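Local coordinates for PhiH1 repressor-like protein (Haloarcula marismortui ATCC 43049, PDB 3B73), which is of uncharacterised function but, as a winged-helix-turn-helix protein resembling the phiH1 phage repressor, probably binds DNA to control transcription, at residues G73-L77 against N78-D82. Numbering follows the deposited sequence.
Sequences GEAYL and NGEYD
Ala75 lays its CB against the CB of Tyr81 at 3.8 Å, while the CB of Glu80 sits 4.0 Å from the same methyl group. The Tyr81 ring, with CG anti to the backbone N (chi1 -176°), leads away from the helix. Tyr76 CD1 brings the edge of its ring to Tyr81 O, which lies near the ring plane at 3.5 Å. A water donates to both Tyr76 O and Tyr81 O, bridging the last turn of the helix to the departing strand. Beside these contacts the backbone caps the helix end: Glu80 N hydrogen-bonds to Ala75 O at 2.8 Å, and Gly79 N hydrogen-bonds to Tyr76 O at 3.0 Å. Asn78 N continues the helical pattern to Glu74 O at 3.2 Å and makes a weak second hydrogen bond to Ala75 O. With CG beside its own backbone N (chi1 -62°), the Asn78 side chain turns its amide back along the last turn, ND2 3.0 Å from Glu74 O but poorly angled for a hydrogen bond. An alanine here would probably leave Glu74 O without the amide that packs beside it and open a gap alongside the last turn. Farther out, Tyr76 OH hydrogen-bonds to Asp16 and Ser7, its ring also packing on Arg17 of the second subunit; Tyr81 meets Tyr88 edge-to-face, and Leu77 rests on Leu19 and Ile69. Gly79, at positive phi (72°), is the C-prime residue of a Schellman motif, which ends helix 71-77, the helix after hairpin 59-62/66-69, probably the wing of the winged-helix domain, and turns the chain into strand 81-82.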
loop_
_atom_site.group_PDB
_atom_site.type_symbol
_atom_site.label_atom_id
_atom_site.label_comp_id
_atom_site.label_asym_id
_atom_site.label_seq_id
_atom_site.Cartn_x
_atom_site.Cartn_y
_atom_site.Cartn_z
ATOM N N GLY B 73 -7.766 12.326 2.603
ATOM C CA GLY B 73 -7.650 10.884 2.641
ATOM C C GLY B 73 -8.230 10.291 1.374
ATOM O O GLY B 73 -7.637 9.388 0.785
ATOM N N GLU B 74 -9.393 10.794 0.951
ATOM C CA GLU B 74 -10.055 10.311 -0.271
ATOM C C GLU B 74 -9.226 10.625 -1.499
ATOM O O GLU B 74 -8.996 9.766 -2.337
ATOM C CB GLU B 74 -11.410 10.990 -0.451
ATOM C CG GLU B 74 -12.416 10.713 0.623
ATOM C CD GLU B 74 -13.613 9.972 0.104
ATOM O OE1 GLU B 74 -14.657 10.629 -0.108
ATOM O OE2 GLU B 74 -13.501 8.742 -0.103
ATOM N N ALA B 75 -8.790 11.878 -1.597
ATOM C CA ALA B 75 -8.001 12.318 -2.728
ATOM C C ALA B 75 -6.737 11.481 -2.806
ATOM O O ALA B 75 -6.270 11.127 -3.906
ATOM C CB ALA B 75 -7.655 13.803 -2.586
ATOM N N TYR B 76 -6.179 11.163 -1.634
ATOM C CA TYR B 76 -4.951 10.348 -1.592
ATOM C C TYR B 76 -5.181 8.962 -2.220
ATOM O O TYR B 76 -4.412 8.519 -3.076
ATOM C CB TYR B 76 -4.414 10.191 -0.152
ATOM C CG TYR B 76 -3.457 9.015 -0.060
ATOM C CD1 TYR B 76 -2.158 9.116 -0.577
ATOM C CD2 TYR B 76 -3.864 7.785 0.497
ATOM C CE1 TYR B 76 -1.267 8.023 -0.537
ATOM C CE2 TYR B 76 -2.971 6.687 0.552
ATOM C CZ TYR B 76 -1.669 6.827 0.042
ATOM O OH TYR B 76 -0.781 5.768 0.052
ATOM N N LEU B 77 -6.231 8.268 -1.779
ATOM C CA LEU B 77 -6.564 6.966 -2.377
ATOM C C LEU B 77 -6.694 7.049 -3.917
ATOM O O LEU B 77 -6.368 6.089 -4.630
ATOM C CB LEU B 77 -7.846 6.398 -1.753
ATOM C CG LEU B 77 -7.769 6.103 -0.248
ATOM C CD1 LEU B 77 -9.108 5.670 0.320
ATOM C CD2 LEU B 77 -6.717 5.038 0.053
ATOM N N ASN B 78 -7.133 8.209 -4.419
ATOM C CA ASN B 78 -7.354 8.425 -5.858
ATOM C C ASN B 78 -6.188 9.039 -6.607
ATOM O O ASN B 78 -6.335 9.465 -7.757
ATOM C CB ASN B 78 -8.583 9.308 -6.069
ATOM C CG ASN B 78 -9.840 8.666 -5.550
ATOM O OD1 ASN B 78 -10.070 7.478 -5.782
ATOM N ND2 ASN B 78 -10.660 9.434 -4.838
ATOM N N GLY B 79 -5.029 9.092 -5.958
ATOM C CA GLY B 79 -3.839 9.610 -6.611
ATOM C C GLY B 79 -3.828 11.120 -6.833
ATOM O O GLY B 79 -3.144 11.615 -7.734
ATOM N N GLU B 80 -4.563 11.851 -5.999
ATOM C CA GLU B 80 -4.755 13.287 -6.192
ATOM C C GLU B 80 -4.170 14.083 -5.043
ATOM O O GLU B 80 -4.226 15.310 -5.033
ATOM C CB GLU B 80 -6.246 13.610 -6.291
ATOM C CG GLU B 80 -6.885 13.242 -7.619
ATOM C CD GLU B 80 -8.401 13.072 -7.493
ATOM O OE1 GLU B 80 -8.972 13.440 -6.433
ATOM O OE2 GLU B 80 -9.022 12.566 -8.457
ATOM N N TYR B 81 -3.620 13.384 -4.063
ATOM C CA TYR B 81 -3.017 14.043 -2.914
ATOM C C TYR B 81 -1.706 13.337 -2.568
ATOM O O TYR B 81 -1.664 12.127 -2.374
ATOM C CB TYR B 81 -3.986 14.052 -1.733
ATOM C CG TYR B 81 -3.451 14.804 -0.539
ATOM C CD1 TYR B 81 -3.692 16.160 -0.385
ATOM C CD2 TYR B 81 -2.697 14.157 0.439
ATOM C CE1 TYR B 81 -3.200 16.853 0.708
ATOM C CE2 TYR B 81 -2.201 14.841 1.529
ATOM C CZ TYR B 81 -2.447 16.186 1.652
ATOM O OH TYR B 81 -1.948 16.857 2.733
ATOM N N ASP B 82 -0.635 14.106 -2.541
ATOM C CA ASP B 82 0.703 13.603 -2.290
ATOM C C ASP B 82 0.874 13.544 -0.771
ATOM O O ASP B 82 1.002 14.580 -0.098
ATOM C CB ASP B 82 1.729 14.560 -2.944
ATOM C CG ASP B 82 3.192 14.148 -2.693
ATOM O OD1 ASP B 82 3.515 13.465 -1.680
ATOM O OD2 ASP B 82 4.029 14.536 -3.530
HETATM O O HOH W 1 -2.172 9.963 -3.929
#